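Long-range contact in transcriptional regulator, LuxR family (Burkholderia thailandensis, PDB 3MQQ), which is a PAS-domain piece of a LuxR-family transcriptional regulator whose full-length form probably binds DNA to control transcription: residues V49-I60 against Y74-R82. Sequence-based numbering, arbitrary orientation.
Sequences VLYPSSDEFERI and YADDRIMKR. With EOH (ethanol), chain H.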
ATOM      1  N   VAL B  49     -18.024 -10.407  -2.149  1.00 27.07           N
ATOM      2  CA  VAL B  49     -18.267 -10.239  -3.594  1.00 28.45           C
ATOM      3  C   VAL B  49     -16.972 -10.141  -4.424  1.00 27.64           C
ATOM      4  O   VAL B  49     -16.999 -10.293  -5.636  1.00 28.24           O
ATOM      5  CB  VAL B  49     -19.265  -9.064  -3.900  1.00 33.52           C
ATOM      6  CG1 VAL B  49     -20.589  -9.321  -3.237  1.00 35.33           C
ATOM      7  CG2 VAL B  49     -18.718  -7.687  -3.498  1.00 34.99           C
ATOM      8  N   LEU B  50     -15.866  -9.871  -3.744  1.00 25.51           N
ATOM      9  CA  LEU B  50     -14.584  -9.657  -4.388  1.00 25.60           C
ATOM     10  C   LEU B  50     -13.865 -10.990  -4.505  1.00 22.87           C
ATOM     11  O   LEU B  50     -12.881 -11.090  -5.192  1.00 23.15           O
ATOM     12  CB  LEU B  50     -13.719  -8.668  -3.603  1.00 26.91           C
ATOM     13  CG  LEU B  50     -14.277  -7.285  -3.256  1.00 31.17           C
ATOM     14  CD1 LEU B  50     -13.290  -6.565  -2.330  1.00 33.48           C
ATOM     15  CD2 LEU B  50     -14.592  -6.451  -4.489  1.00 31.25           C
ATOM     16  N   TYR B  51     -14.355 -12.010  -3.796  1.00 21.78           N
ATOM     17  CA  TYR B  51     -13.760 -13.346  -3.847  1.00 21.73           C
ATOM     18  C   TYR B  51     -14.337 -14.176  -4.994  1.00 22.47           C
ATOM     19  O   TYR B  51     -15.456 -13.912  -5.457  1.00 23.60           O
ATOM     20  CB  TYR B  51     -13.964 -14.075  -2.502  1.00 21.93           C
ATOM     21  CG  TYR B  51     -13.067 -13.584  -1.387  1.00 22.98           C
ATOM     22  CD1 TYR B  51     -11.794 -14.142  -1.191  1.00 24.91           C
ATOM     23  CD2 TYR B  51     -13.464 -12.526  -0.549  1.00 23.49           C
ATOM     24  CE1 TYR B  51     -10.933 -13.697  -0.164  1.00 25.89           C
ATOM     25  CE2 TYR B  51     -12.610 -12.074   0.479  1.00 25.17           C
ATOM     26  CZ  TYR B  51     -11.350 -12.650   0.653  1.00 25.92           C
ATOM     27  OH  TYR B  51     -10.523 -12.200   1.651  1.00 29.28           O
ATOM     28  N   PRO B  52     -13.592 -15.198  -5.448  1.00 22.86           N
ATOM     29  CA  PRO B  52     -14.062 -16.038  -6.543  1.00 25.14           C
ATOM     30  C   PRO B  52     -15.371 -16.721  -6.185  1.00 25.63           C
ATOM     31  O   PRO B  52     -16.184 -17.005  -7.064  1.00 27.73           O
ATOM     32  CB  PRO B  52     -12.954 -17.076  -6.682  1.00 25.84           C
ATOM     33  CG  PRO B  52     -11.711 -16.343  -6.193  1.00 25.89           C
ATOM     34  CD  PRO B  52     -12.232 -15.566  -5.013  1.00 24.14           C
ATOM     35  N   SER B  53     -15.552 -17.010  -4.909  1.00 24.98           N
ATOM     36  CA  SER B  53     -16.778 -17.660  -4.446  1.00 27.83           C
ATOM     37  C   SER B  53     -16.985 -17.412  -2.949  1.00 28.32           C
ATOM     38  O   SER B  53     -16.060 -16.965  -2.245  1.00 27.60           O
ATOM     39  CB  SER B  53     -16.668 -19.170  -4.697  1.00 30.99           C
ATOM     40  OG  SER B  53     -15.663 -19.733  -3.856  1.00 29.48           O
ATOM     41  N   SER B  54     -18.193 -17.707  -2.477  1.00 30.44           N
ATOM     42  CA  SER B  54     -18.531 -17.659  -1.054  0.50 30.40           C
ATOM     43  C   SER B  54     -17.604 -18.556  -0.229  1.00 30.14           C
ATOM     44  O   SER B  54     -17.167 -18.179   0.860  1.00 29.63           O
ATOM     45  CB  SER B  54     -19.991 -18.089  -0.850  0.50 32.45           C
ATOM     46  OG  SER B  54     -20.301 -18.178   0.527  0.50 34.67           O
ATOM     47  N   ASP B  55     -17.312 -19.751  -0.754  1.00 31.39           N
ATOM     48  CA  ASP B  55     -16.431 -20.695  -0.058  1.00 31.62           C
ATOM     49  C   ASP B  55     -15.029 -20.123   0.142  1.00 29.84           C
ATOM     50  O   ASP B  55     -14.396 -20.342   1.188  1.00 28.98           O
ATOM     51  CB  ASP B  55     -16.360 -22.043  -0.804  1.00 34.07           C
ATOM     52  CG  ASP B  55     -17.615 -22.893  -0.605  1.00 37.69           C
ATOM     53  OD1 ASP B  55     -18.469 -22.514   0.232  1.00 40.42           O
ATOM     54  OD2 ASP B  55     -17.757 -23.937  -1.288  1.00 41.90           O
ATOM     55  N   GLU B  56     -14.541 -19.416  -0.876  1.00 29.12           N
ATOM     56  CA  GLU B  56     -13.222 -18.772  -0.814  1.00 29.12           C
ATOM     57  C   GLU B  56     -13.192 -17.663   0.238  1.00 28.44           C
ATOM     58  O   GLU B  56     -12.247 -17.568   1.034  1.00 29.17           O
ATOM     59  CB  GLU B  56     -12.829 -18.214  -2.177  1.00 30.20           C
ATOM     60  CG  GLU B  56     -12.245 -19.264  -3.156  1.00 32.75           C
ATOM     61  CD  GLU B  56     -10.941 -19.920  -2.686  1.00 35.29           C
ATOM     62  OE1 GLU B  56      -9.854 -19.430  -3.053  1.00 35.10           O
ATOM     63  OE2 GLU B  56     -10.997 -20.926  -1.943  1.00 36.51           O
ATOM     64  N   PHE B  57     -14.232 -16.839   0.251  1.00 27.64           N
ATOM     65  CA  PHE B  57     -14.370 -15.780   1.253  1.00 26.25           C
ATOM     66  C   PHE B  57     -14.332 -16.415   2.659  1.00 27.86           C
ATOM     67  O   PHE B  57     -13.624 -15.939   3.549  1.00 28.29           O
ATOM     68  CB  PHE B  57     -15.703 -15.071   1.004  1.00 26.79           C
ATOM     69  CG  PHE B  57     -16.186 -14.197   2.133  1.00 26.88           C
ATOM     70  CD1 PHE B  57     -15.615 -12.960   2.360  1.00 27.90           C
ATOM     71  CD2 PHE B  57     -17.279 -14.598   2.929  1.00 27.13           C
ATOM     72  CE1 PHE B  57     -16.105 -12.131   3.347  1.00 25.09           C
ATOM     73  CE2 PHE B  57     -17.775 -13.778   3.942  1.00 28.03           C
ATOM     74  CZ  PHE B  57     -17.173 -12.537   4.164  1.00 29.15           C
ATOM     75  N   GLU B  58     -15.054 -17.524   2.830  1.00 28.79           N
ATOM     76  CA  GLU B  58     -15.085 -18.216   4.131  1.00 30.44           C
ATOM     77  C   GLU B  58     -13.716 -18.795   4.482  1.00 31.87           C
ATOM     78  O   GLU B  58     -13.246 -18.626   5.608  1.00 33.51           O
ATOM     79  CB  GLU B  58     -16.146 -19.318   4.130  1.00 32.42           C
ATOM     80  N   ARG B  59     -13.077 -19.461   3.511  1.00 31.33           N
ATOM     81  CA  ARG B  59     -11.813 -20.142   3.730  1.00 32.62           C
ATOM     82  C   ARG B  59     -10.700 -19.175   4.100  1.00 32.35           C
ATOM     83  O   ARG B  59      -9.972 -19.388   5.086  1.00 33.69           O
ATOM     84  CB  ARG B  59     -11.404 -20.969   2.501  1.00 33.20           C
ATOM     85  CG  ARG B  59     -10.086 -21.735   2.678  1.00 37.34           C
ATOM     86  CD  ARG B  59      -9.628 -22.423   1.382  1.00 39.58           C
ATOM     87  NE  ARG B  59      -9.220 -21.476   0.333  1.00 39.18           N
ATOM     88  CZ  ARG B  59      -7.974 -21.039   0.145  1.00 41.30           C
ATOM     89  NH1 ARG B  59      -6.987 -21.444   0.937  1.00 41.99           N
ATOM     90  NH2 ARG B  59      -7.711 -20.191  -0.844  1.00 42.31           N
ATOM     91  N   ILE B  60     -10.562 -18.121   3.308  1.00 45.21           N
ATOM     92  CA  ILE B  60      -9.486 -17.174   3.526  1.00 43.19           C
ATOM     93  C   ILE B  60      -9.707 -16.380   4.822  1.00 42.08           C
ATOM     94  O   ILE B  60      -8.744 -16.026   5.488  1.00 42.44           O
ATOM     95  CB  ILE B  60      -9.226 -16.298   2.260  1.00 44.00           C
ATOM     96  CG1 ILE B  60      -8.776 -17.219   1.105  1.00 47.43           C
ATOM     97  CG2 ILE B  60      -8.168 -15.234   2.538  1.00 43.19           C
ATOM     98  CD1 ILE B  60      -8.763 -16.585  -0.288  1.00 50.23           C
ATOM     99  N   TYR B  74      -1.417  -8.833   8.521  1.00 29.17           N
ATOM    100  CA  TYR B  74      -1.648  -9.936   7.623  1.00 28.28           C
ATOM    101  C   TYR B  74      -1.267  -9.525   6.211  1.00 26.63           C
ATOM    102  O   TYR B  74      -1.548  -8.418   5.803  1.00 26.57           O
ATOM    103  CB  TYR B  74      -3.123 -10.300   7.632  1.00 30.17           C
ATOM    104  CG  TYR B  74      -3.443 -11.447   6.715  1.00 32.71           C
ATOM    105  CD1 TYR B  74      -3.256 -12.762   7.135  1.00 37.60           C
ATOM    106  CD2 TYR B  74      -3.881 -11.222   5.406  1.00 31.89           C
ATOM    107  CE1 TYR B  74      -3.524 -13.824   6.294  1.00 41.75           C
ATOM    108  CE2 TYR B  74      -4.157 -12.288   4.553  1.00 35.74           C
ATOM    109  CZ  TYR B  74      -3.975 -13.581   5.008  1.00 39.56           C
ATOM    110  OH  TYR B  74      -4.235 -14.641   4.192  1.00 44.64           O
ATOM    111  N   ALA B  75      -0.631 -10.439   5.482  1.00 26.71           N
ATOM    112  CA  ALA B  75      -0.386 -10.207   4.070  1.00 25.73           C
ATOM    113  C   ALA B  75      -0.423 -11.543   3.356  1.00 25.64           C
ATOM    114  O   ALA B  75       0.030 -12.590   3.884  1.00 29.73           O
ATOM    115  CB  ALA B  75       0.969  -9.506   3.845  1.00 27.54           C
ATOM    116  N   ASP B  76      -1.018 -11.524   2.161  1.00 25.06           N
ATOM    117  CA  ASP B  76      -0.898 -12.664   1.273  1.00 26.20           C
ATOM    118  C   ASP B  76      -1.048 -12.280  -0.198  1.00 25.25           C
ATOM    119  O   ASP B  76      -1.198 -11.133  -0.549  1.00 25.04           O
ATOM    120  CB  ASP B  76      -1.927 -13.763   1.631  1.00 28.57           C
ATOM    121  CG  ASP B  76      -3.340 -13.395   1.234  1.00 30.79           C
ATOM    122  OD1 ASP B  76      -3.507 -12.571   0.309  1.00 34.90           O
ATOM    123  OD2 ASP B  76      -4.304 -13.928   1.827  1.00 36.30           O
ATOM    124  N   ASP B  77      -0.940 -13.291  -1.060  1.00 26.81           N
ATOM    125  CA  ASP B  77      -1.400 -13.133  -2.449  1.00 26.22           C
ATOM    126  C   ASP B  77      -2.552 -14.094  -2.611  1.00 27.46           C
ATOM    127  O   ASP B  77      -2.463 -15.236  -2.140  1.00 32.20           O
ATOM    128  CB  ASP B  77      -0.282 -13.562  -3.397  1.00 28.79           C
ATOM    129  CG  ASP B  77       0.948 -12.722  -3.232  1.00 32.94           C
ATOM    130  OD1 ASP B  77       0.812 -11.482  -3.187  1.00 29.92           O
ATOM    131  OD2 ASP B  77       2.046 -13.304  -3.110  1.00 42.81           O
ATOM    132  N   ARG B  78      -3.617 -13.653  -3.278  1.00 25.06           N
ATOM    133  CA  ARG B  78      -4.695 -14.579  -3.600  1.00 25.20           C
ATOM    134  C   ARG B  78      -5.400 -14.215  -4.870  1.00 22.52           C
ATOM    135  O   ARG B  78      -5.267 -13.115  -5.383  1.00 21.59           O
ATOM    136  CB  ARG B  78      -5.713 -14.685  -2.466  1.00 28.01           C
ATOM    137  CG  ARG B  78      -6.805 -13.623  -2.497  1.00 28.66           C
ATOM    138  CD  ARG B  78      -6.260 -12.269  -2.063  1.00 31.64           C
ATOM    139  NE  ARG B  78      -6.010 -12.257  -0.633  1.00 35.73           N
ATOM    140  CZ  ARG B  78      -6.921 -11.961   0.290  1.00 37.58           C
ATOM    141  NH1 ARG B  78      -8.163 -11.640  -0.052  1.00 37.87           N
ATOM    142  NH2 ARG B  78      -6.590 -11.993   1.557  1.00 39.33           N
ATOM    143  N   ILE B  79      -6.219 -15.151  -5.338  1.00 22.74           N
ATOM    144  CA  ILE B  79      -7.030 -14.908  -6.508  1.00 21.61           C
ATOM    145  C   ILE B  79      -8.341 -14.245  -6.074  1.00 22.17           C
ATOM    146  O   ILE B  79      -9.010 -14.723  -5.136  1.00 24.86           O
ATOM    147  CB  ILE B  79      -7.306 -16.237  -7.242  1.00 22.62           C
ATOM    148  CG1 ILE B  79      -5.992 -16.738  -7.859  1.00 24.14           C
ATOM    149  CG2 ILE B  79      -8.418 -16.064  -8.286  1.00 24.61           C
ATOM    150  CD1 ILE B  79      -6.005 -18.217  -8.255  1.00 26.46           C
HETATM  151  N   MSE B  80      -8.653 -13.125  -6.726  1.00 21.96           N
HETATM  152  CA  MSE B  80      -9.886 -12.399  -6.503  1.00 23.66           C
HETATM  153  C   MSE B  80     -10.661 -12.265  -7.805  1.00 24.07           C
HETATM  154  O   MSE B  80     -10.192 -12.713  -8.845  1.00 24.33           O
HETATM  155  CB  MSE B  80      -9.572 -11.027  -5.868  1.00 24.79           C
HETATM  156  CG  MSE B  80      -8.779 -11.189  -4.554  1.00 27.76           C
HETATM  157 SE   MSE B  80      -9.826 -11.987  -3.134  1.00 37.16          SE
HETATM  158  CE  MSE B  80     -10.677 -10.377  -2.453  1.00 30.74           C
ATOM    159  N   LYS B  81     -11.843 -11.670  -7.711  1.00 25.06           N
ATOM    160  CA  LYS B  81     -12.801 -11.582  -8.810  1.00 26.63           C
ATOM    161  C   LYS B  81     -13.220 -10.136  -9.113  1.00 26.31           C
ATOM    162  O   LYS B  81     -13.845  -9.466  -8.284  1.00 27.09           O
ATOM    163  CB  LYS B  81     -14.043 -12.420  -8.470  1.00 29.55           C
ATOM    164  CG  LYS B  81     -15.006 -12.585  -9.643  1.00 32.04           C
ATOM    165  CD  LYS B  81     -16.146 -13.523  -9.272  1.00 37.71           C
ATOM    166  CE  LYS B  81     -17.115 -12.841  -8.322  1.00 38.56           C
ATOM    167  NZ  LYS B  81     -17.332 -11.452  -8.781  1.00 42.38           N
ATOM    168  N   ARG B  82     -12.930  -9.673 -10.330  1.00 26.36           N
ATOM    169  CA  ARG B  82     -13.406  -8.358 -10.782  1.00 28.63           C
ATOM    170  C   ARG B  82     -14.917  -8.368 -11.034  1.00 31.79           C
ATOM    171  O   ARG B  82     -15.504  -9.427 -11.260  1.00 33.33           O
ATOM    172  CB  ARG B  82     -12.658  -7.907 -12.053  1.00 27.61           C
ATOM    173  CG  ARG B  82     -11.138  -8.033 -11.984  1.00 27.87           C
ATOM    174  CD  ARG B  82     -10.468  -7.435 -13.226  1.00 25.80           C
ATOM    175  NE  ARG B  82      -9.113  -7.928 -13.481  1.00 25.31           N
ATOM    176  CZ  ARG B  82      -8.008  -7.393 -12.967  1.00 28.45           C
ATOM    177  NH1 ARG B  82      -8.092  -6.349 -12.128  1.00 28.11           N
ATOM    178  NH2 ARG B  82      -6.828  -7.899 -13.278  1.00 27.57           N
TER
HETATM  179  C1  EOH H 122     -11.289  -9.832   4.279  1.00 28.04           C
HETATM  180  C2  EOH H 122     -12.078  -9.852   5.557  1.00 25.07           C
HETATM  181  O   EOH H 122     -11.629 -10.920   3.473  1.00 27.91           O
HETATM  182  O   HOH W   1     -16.459  -8.971  -7.870  1.00 35.23           O
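Tyr51 lies flat against the side chain of selenomethionine Met80 and accepts a hydrogen bond from Arg78 at its hydroxyl, joining the loop ahead of helix 54-71 to strand 74-81, an outer strand of the antiparallel five-stranded sheet of this PAS domain. The Met80 chain, bent at its second and third torsions, sets its methyl CE over the centre of the Tyr51 ring, 3.8 Å from its centroid, as a CH-pi contact; SE sits over the same face, nearer CD1 and CE1, as a Met-aromatic contact. Phe57 CA covers the opposite face toward the rim, which leaves the ring clamped between helix and strand. At the hydroxyl end of the ring, Arg78 NH1 donates to Tyr51 OH at 3.0 Å, a bent bond that leaves the guanidinium plane by 25°; the two flat groups are turned 39° apart. Asp76 anchors that guanidinium from within the strand, one carboxylate oxygen for NE and the other for NH2, and Tyr74 OH donates to its OD2 as well. Over a guanidinium face comes Ile60 CG2, 3.7 Å from Arg78 NH2. Ethanol, probably from the crystallisation liquor, shares a very short hydrogen bond with Tyr51 OH near the ring plane and is also hydrogen-bonded to Arg22. Farther along the strand, Leu50 O accepts from Lys81 N at 2.8 Å, while Pro52 lays CG across Ile79, 3.9 Å from its CG2. The Lys81 chain starts out extended, then bends at its last two torsions, which carries CE past Tyr51 O and turns NZ toward Val49 O. That NZ reaches Val49 O only weakly, at 3.4 Å, but a water accepts from Lys81 NZ at 2.8 Å and donates to both Val49 O and Lys81 O.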